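Local coordinates for protein thymidylate synthase (PDB 1TIS) that catalyses the reductive methylation of dUMP to dTMP, with 5,10-methylenetetrahydrofolate as the one-carbon donor, and works as a homodimer, at residues I56-L59 and I60-L63; E89-E92 and N93-D97; G118-Q121 and I122-V125. All coordinates share one frame; numbering follows the deposited sequence.

Contact 1 of 3, residues I56-L59 and I60-L63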
loop_
_atom_site.group_PDB
_atom_site.type_symbol
_atom_site.label_atom_id
_atom_site.label_comp_id
_atom_site.label_asym_id
_atom_site.label_seq_id
_atom_site.Cartn_x
_atom_site.Cartn_y
_atom_site.Cartn_z
ATOM N N ILE A 56 -7.721 20.383 -7.865
ATOM C CA ILE A 56 -8.408 20.796 -6.653
ATOM C C ILE A 56 -9.860 20.383 -6.760
ATOM O O ILE A 56 -10.496 20.023 -5.772
ATOM C CB ILE A 56 -8.241 22.346 -6.511
ATOM C CG1 ILE A 56 -6.787 22.658 -6.322
ATOM C CG2 ILE A 56 -8.972 22.908 -5.328
ATOM C CD1 ILE A 56 -6.078 21.938 -5.124
ATOM N N ALA A 57 -10.409 20.412 -7.976
ATOM C CA ALA A 57 -11.818 20.085 -8.201
ATOM C C ALA A 57 -12.150 18.627 -8.254
ATOM O O ALA A 57 -13.293 18.236 -8.024
ATOM C CB ALA A 57 -12.349 20.611 -9.497
ATOM N N GLU A 58 -11.145 17.844 -8.621
ATOM C CA GLU A 58 -11.287 16.418 -8.632
ATOM C C GLU A 58 -11.258 16.004 -7.187
ATOM O O GLU A 58 -12.139 15.228 -6.817
ATOM C CB GLU A 58 -10.154 15.772 -9.355
ATOM C CG GLU A 58 -10.293 14.283 -9.272
ATOM C CD GLU A 58 -9.295 13.591 -10.153
ATOM O OE1 GLU A 58 -9.511 13.635 -11.359
ATOM O OE2 GLU A 58 -8.321 13.029 -9.650
ATOM N N LEU A 59 -10.312 16.493 -6.360
ATOM C CA LEU A 59 -10.248 16.109 -4.962
ATOM C C LEU A 59 -11.547 16.434 -4.261
ATOM O O LEU A 59 -12.043 15.563 -3.542
ATOM C CB LEU A 59 -9.116 16.828 -4.242
ATOM C CG LEU A 59 -9.086 16.885 -2.690
ATOM C CD1 LEU A 59 -8.668 15.543 -2.097
ATOM C CD2 LEU A 59 -8.160 18.012 -2.277
ATOM N N ILE A 60 -12.156 17.601 -4.434
ATOM C CA ILE A 60 -13.372 17.883 -3.680
ATOM C C ILE A 60 -14.519 16.953 -4.062
ATOM O O ILE A 60 -15.266 16.458 -3.218
ATOM C CB ILE A 60 -13.726 19.351 -3.920
ATOM C CG1 ILE A 60 -12.597 20.247 -3.326
ATOM C CG2 ILE A 60 -15.133 19.624 -3.338
ATOM C CD1 ILE A 60 -12.337 21.618 -3.994
ATOM N N TRP A 61 -14.614 16.687 -5.364
ATOM C CA TRP A 61 -15.628 15.829 -5.966
ATOM C C TRP A 61 -15.476 14.424 -5.391
ATOM O O TRP A 61 -16.435 13.830 -4.883
ATOM C CB TRP A 61 -15.400 15.939 -7.483
ATOM C CG TRP A 61 -16.168 14.997 -8.367
ATOM C CD1 TRP A 61 -17.526 15.072 -8.446
ATOM C CD2 TRP A 61 -15.639 13.978 -9.111
ATOM N NE1 TRP A 61 -17.870 14.088 -9.237
ATOM C CE2 TRP A 61 -16.779 13.421 -9.653
ATOM C CE3 TRP A 61 -14.412 13.436 -9.407
ATOM C CZ2 TRP A 61 -16.701 12.323 -10.493
ATOM C CZ3 TRP A 61 -14.337 12.339 -10.244
ATOM C CH2 TRP A 61 -15.467 11.783 -10.787
ATOM N N PHE A 62 -14.244 13.934 -5.401
ATOM C CA PHE A 62 -13.831 12.683 -4.782
ATOM C C PHE A 62 -14.403 12.612 -3.372
ATOM O O PHE A 62 -15.157 11.689 -3.053
ATOM C CB PHE A 62 -12.300 12.656 -4.761
ATOM C CG PHE A 62 -11.597 12.133 -6.011
ATOM C CD1 PHE A 62 -12.263 11.968 -7.205
ATOM C CD2 PHE A 62 -10.297 11.701 -5.902
ATOM C CE1 PHE A 62 -11.635 11.367 -8.265
ATOM C CE2 PHE A 62 -9.675 11.098 -6.966
ATOM C CZ PHE A 62 -10.347 10.928 -8.145
ATOM N N LEU A 63 -14.155 13.669 -2.579
ATOM C CA LEU A 63 -14.664 13.787 -1.226
ATOM C C LEU A 63 -16.185 13.917 -1.231
ATOM O O LEU A 63 -16.777 13.649 -0.189
ATOM C CB LEU A 63 -13.982 15.004 -0.561
ATOM C CG LEU A 63 -12.583 14.973 0.098
ATOM C CD1 LEU A 63 -12.239 16.327 0.688
ATOM C CD2 LEU A 63 -12.572 14.108 1.334
#
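In helix 53-64, a buried helix of the thymidylate synthase fold, the side chains of E58 and F62, one turn apart, meet across the helix surface. The aliphatic part of E58 lies over one face of the phenyl ring in a CH-pi contact: CG of E58 is 3.6 Å from the centroid of the F62 ring, only 20° off the normal and displaced toward the rim. With CG anti to the backbone N (chi1 176°) and the chain extended beyond it, the carboxylate continues across the same ring, its plane 18° from that of the phenyl, and E58 OE2 comes 3.3 Å from F62 CZ. The other oxygen, OE1, is engaged by the indole NE1 of W87, which ties the acid to the chain beyond this helix. The E58 side chain is about 6 Å from that of N187, a residue that probably binds dUMP, as in related enzymes. Y109 stacks on F62, and W113 meets it edge-to-face.

Beneath the side chains runs the alpha-helical bonding pattern. F62 N gives a nearly linear bond of 2.8 Å to E58 O, L63 N reaches L59 O at 3.0 Å, and the bond from W61 N to A57 O is weak. I60 N bonds I56 O, and between the same two residues I56 CG2 touches I60 CD1 at 3.8 Å.

Contact 2 of 3, residues E89-E92 and N93-D97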
loop_
_atom_site.group_PDB
_atom_site.type_symbol
_atom_site.label_atom_id
_atom_site.label_comp_id
_atom_site.label_asym_id
_atom_site.label_seq_id
_atom_site.Cartn_x
_atom_site.Cartn_y
_atom_site.Cartn_z
ATOM N N GLU A 89 -12.641 12.618 -21.559
ATOM C CA GLU A 89 -12.213 11.657 -22.547
ATOM C C GLU A 89 -11.614 10.600 -21.658
ATOM O O GLU A 89 -10.408 10.624 -21.417
ATOM C CB GLU A 89 -11.146 12.232 -23.481
ATOM C CG GLU A 89 -11.653 12.699 -24.859
ATOM C CD GLU A 89 -12.200 14.125 -24.954
ATOM O OE1 GLU A 89 -11.521 15.062 -24.517
ATOM O OE2 GLU A 89 -13.300 14.305 -25.481
ATOM N N ASN A 90 -12.512 9.797 -21.067
ATOM C CA ASN A 90 -12.211 8.670 -20.143
ATOM C C ASN A 90 -13.582 8.032 -19.873
ATOM O O ASN A 90 -13.812 6.814 -19.917
ATOM C CB ASN A 90 -11.572 9.150 -18.798
ATOM C CG ASN A 90 -10.707 8.112 -18.092
ATOM O OD1 ASN A 90 -11.153 7.450 -17.169
ATOM N ND2 ASN A 90 -9.458 7.894 -18.436
ATOM N N TYR A 91 -14.555 8.926 -19.686
ATOM C CA TYR A 91 -15.953 8.570 -19.670
ATOM C C TYR A 91 -16.280 8.337 -21.134
ATOM O O TYR A 91 -16.574 7.190 -21.463
ATOM C CB TYR A 91 -16.742 9.711 -19.077
ATOM C CG TYR A 91 -18.138 9.898 -19.599
ATOM C CD1 TYR A 91 -19.122 8.923 -19.475
ATOM C CD2 TYR A 91 -18.397 11.102 -20.213
ATOM C CE1 TYR A 91 -20.384 9.169 -19.976
ATOM C CE2 TYR A 91 -19.657 11.348 -20.715
ATOM C CZ TYR A 91 -20.624 10.382 -20.588
ATOM O OH TYR A 91 -21.864 10.667 -21.096
ATOM N N GLU A 92 -16.163 9.306 -22.050
ATOM C CA GLU A 92 -16.465 9.113 -23.481
ATOM C C GLU A 92 -15.952 7.880 -24.222
ATOM O O GLU A 92 -16.179 7.754 -25.425
ATOM C CB GLU A 92 -15.990 10.312 -24.292
ATOM C CG GLU A 92 -17.127 11.276 -24.561
ATOM C CD GLU A 92 -16.776 12.730 -24.335
ATOM O OE1 GLU A 92 -15.588 13.028 -24.208
ATOM O OE2 GLU A 92 -17.704 13.546 -24.280
ATOM N N ASN A 93 -15.147 7.037 -23.594
ATOM C CA ASN A 93 -14.859 5.773 -24.184
ATOM C C ASN A 93 -14.882 4.774 -23.052
ATOM O O ASN A 93 -15.946 4.172 -22.984
ATOM C CB ASN A 93 -13.513 5.769 -24.911
ATOM C CG ASN A 93 -12.321 5.805 -24.008
ATOM O OD1 ASN A 93 -12.319 6.549 -23.026
ATOM N ND2 ASN A 93 -11.339 4.954 -24.258
ATOM N N GLN A 94 -13.977 4.574 -22.078
ATOM C CA GLN A 94 -14.025 3.437 -21.164
ATOM C C GLN A 94 -15.354 3.258 -20.448
ATOM O O GLN A 94 -15.962 2.180 -20.503
ATOM C CB GLN A 94 -12.903 3.588 -20.159
ATOM C CG GLN A 94 -11.514 3.251 -20.690
ATOM C CD GLN A 94 -11.101 1.776 -20.559
ATOM O OE1 GLN A 94 -10.934 1.049 -21.547
ATOM N NE2 GLN A 94 -10.897 1.256 -19.352
ATOM N N ALA A 95 -15.863 4.353 -19.871
ATOM C CA ALA A 95 -17.153 4.293 -19.195
ATOM C C ALA A 95 -18.308 4.083 -20.173
ATOM O O ALA A 95 -19.131 3.182 -19.969
ATOM C CB ALA A 95 -17.456 5.564 -18.427
ATOM N N LYS A 96 -18.420 4.811 -21.290
ATOM C CA LYS A 96 -19.530 4.607 -22.207
ATOM C C LYS A 96 -19.490 3.213 -22.824
ATOM O O LYS A 96 -20.539 2.629 -23.078
ATOM C CB LYS A 96 -19.476 5.694 -23.252
ATOM C CG LYS A 96 -20.672 6.578 -22.967
ATOM C CD LYS A 96 -20.570 7.836 -23.779
ATOM C CE LYS A 96 -21.781 8.740 -23.643
ATOM N NZ LYS A 96 -21.431 10.040 -24.203
ATOM N N ASP A 97 -18.293 2.624 -22.932
ATOM C CA ASP A 97 -18.072 1.263 -23.383
ATOM C C ASP A 97 -18.626 0.261 -22.403
ATOM O O ASP A 97 -18.650 -0.917 -22.729
ATOM C CB ASP A 97 -16.576 0.939 -23.558
ATOM C CG ASP A 97 -15.988 0.986 -24.983
ATOM O OD1 ASP A 97 -16.581 0.402 -25.906
ATOM O OD2 ASP A 97 -14.910 1.581 -25.163
#
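The phenol ring of Y91 receives A95 at its edge: the methyl CB of A95 lies near the ring plane, 3.9 Å from Y91 CD1. K96 comes up obliquely, over neither a clear face nor a clear edge, and its methylenes follow the ring from CE1 toward the hydroxyl. Because the lysine chain is extended beyond CG, its end arrives at the phenol oxygen, where K96 NZ makes a weak hydrogen bond of 3.2 Å to Y91 OH. S102 and L105, in loops of the same chain, lie against the tyrosine, and L105 also touches A95.

The backbone beneath is not a regular alpha-helix. Helix 88-95 widens into a pi-type turn and is kinked at N93 and Q94, and the bonds span five residues: A95 N to N90 O at 3.2 Å and K96 N to Y91 O at 3.0 Å. D97 N then returns to four-residue spacing, bonding N93 O at 2.8 Å. The opposite charges of E92 and K96 do not meet: E92 OE2 is 5.1 Å from K96 NZ. NE2 of Q94 bonds the carbonyl of A152, and ND2 of N90 bonds that of V286 weakly. The N90 side chain is about 6 Å from that of A285, which probably binds the folate cofactor.

Contact 3 of 3, residues G118-Q121 and I122-V125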
loop_
_atom_site.group_PDB
_atom_site.type_symbol
_atom_site.label_atom_id
_atom_site.label_comp_id
_atom_site.label_asym_id
_atom_site.label_seq_id
_atom_site.Cartn_x
_atom_site.Cartn_y
_atom_site.Cartn_z
ATOM N N GLY A 118 -20.902 0.396 2.436
ATOM C CA GLY A 118 -21.717 1.111 3.396
ATOM C C GLY A 118 -20.826 1.754 4.440
ATOM O O GLY A 118 -21.325 2.547 5.225
ATOM N N VAL A 119 -19.523 1.462 4.540
ATOM C CA VAL A 119 -18.640 2.196 5.442
ATOM C C VAL A 119 -18.388 3.555 4.782
ATOM O O VAL A 119 -17.866 3.631 3.656
ATOM C CB VAL A 119 -17.246 1.609 5.619
ATOM C CG1 VAL A 119 -16.689 2.217 6.873
ATOM C CG2 VAL A 119 -17.246 0.128 5.677
ATOM N N ASP A 120 -18.791 4.648 5.414
ATOM C CA ASP A 120 -18.443 5.957 4.917
ATOM C C ASP A 120 -17.067 6.180 5.516
ATOM O O ASP A 120 -16.926 6.764 6.605
ATOM C CB ASP A 120 -19.433 7.030 5.416
ATOM C CG ASP A 120 -19.143 8.435 4.884
ATOM O OD1 ASP A 120 -18.049 8.694 4.390
ATOM O OD2 ASP A 120 -20.016 9.288 4.953
ATOM N N GLN A 121 -16.029 5.772 4.790
ATOM C CA GLN A 121 -14.671 5.913 5.299
ATOM C C GLN A 121 -14.023 7.302 5.247
ATOM O O GLN A 121 -12.909 7.392 5.761
ATOM C CB GLN A 121 -13.781 4.872 4.595
ATOM C CG GLN A 121 -13.533 4.810 3.094
ATOM C CD GLN A 121 -12.805 3.535 2.729
ATOM O OE1 GLN A 121 -12.006 3.008 3.499
ATOM N NE2 GLN A 121 -13.036 2.861 1.629
ATOM N N ILE A 122 -14.562 8.422 4.704
ATOM C CA ILE A 122 -13.909 9.727 4.897
ATOM C C ILE A 122 -14.388 10.148 6.258
ATOM O O ILE A 122 -13.621 10.202 7.205
ATOM C CB ILE A 122 -14.309 10.867 3.875
ATOM C CG1 ILE A 122 -13.475 10.695 2.602
ATOM C CG2 ILE A 122 -14.063 12.290 4.447
ATOM C CD1 ILE A 122 -11.961 10.964 2.804
ATOM N N ILE A 123 -15.667 10.392 6.421
ATOM C CA ILE A 123 -16.201 10.809 7.693
ATOM C C ILE A 123 -15.713 9.964 8.836
ATOM O O ILE A 123 -15.393 10.586 9.847
ATOM C CB ILE A 123 -17.736 10.804 7.566
ATOM C CG1 ILE A 123 -18.022 12.268 7.407
ATOM C CG2 ILE A 123 -18.505 10.084 8.662
ATOM C CD1 ILE A 123 -19.494 12.547 7.145
ATOM N N GLU A 124 -15.521 8.654 8.756
ATOM C CA GLU A 124 -15.118 8.063 10.000
ATOM C C GLU A 124 -13.610 7.960 10.270
ATOM O O GLU A 124 -13.136 7.721 11.395
ATOM C CB GLU A 124 -15.831 6.752 10.067
ATOM C CG GLU A 124 -15.140 5.665 9.302
ATOM C CD GLU A 124 -14.998 4.473 10.214
ATOM O OE1 GLU A 124 -14.152 4.517 11.119
ATOM O OE2 GLU A 124 -15.769 3.530 10.028
ATOM N N VAL A 125 -12.775 8.214 9.273
ATOM C CA VAL A 125 -11.339 8.161 9.477
ATOM C C VAL A 125 -10.951 9.504 10.041
ATOM O O VAL A 125 -9.886 9.621 10.629
ATOM C CB VAL A 125 -10.552 7.897 8.133
ATOM C CG1 VAL A 125 -10.203 9.137 7.229
ATOM C CG2 VAL A 125 -9.285 7.199 8.622
#
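D120 and Q121 bring the chain out of a loop and into helix 121-131; D120 meets the first turn of that helix with backbone and side chain, Q121 mainly with its backbone. The carbonyl of D120 is the polar link: E124 N gives it a hydrogen bond of 3.2 Å, which joins the loop to the helix. D120 is the centre of an inverse gamma turn, and its carbonyl is the acceptor. The aspartate's CG is anti to its own N (chi1 -178°), and this turns the carboxylate back over the start of the helix. There OD2 of D120 rests 3.8 Å from CB of I123, while OD1 forms a salt bridge with R114, so the carboxylate touches the start of one helix while being paired with a residue of helix 109-114.

Q121 behaves differently. Its side chain runs out extended and delivers NE2 to the carbonyl of Q112, and it is the main chain of Q121 that faces the helix. The carbonyl O of Q121 lies 3.4 Å from CB of V125, and its CA is 4.0 Å from CG of E124. E124 bends at chi2 back along the loop; its CG passes 3.4 Å from D120 O, and its OE2 meets CG1 of V119 at 3.5 Å.

V119 and Q121 also pack on P145 of the second subunit, placing this helix start at the dimer interface. Within the chain, I122 packs against W113 and R114 of helix 109-114, L258 of helix 254-262 and Y160 of strand 157-164. I123 shares R114 and L258, and V125 rests on F162 of strand 157-164.

All three contacts are local, but they sample three depths and three stages of a helix. Contact 1 lies wholly in the core with regular four-residue bonding, and aromatic and aliphatic packing dominates around a single acid near the probable nucleotide site. Contact 2 sits on the periphery, at a widened, kinked helix end with polar and charged chains, where the one side-chain hydrogen bond, lysine to phenol, is weak. Contact 3 is intermediate: a loop becomes a helix beside the second subunit, the two segments joined by one backbone bond. Contacts 1 and 3 touch directly, CD2 of L63 being 3.5 Å from CD1 of I122, whereas contact 2 stands apart from both, about 9 Å from contact 1 at the nearest atoms.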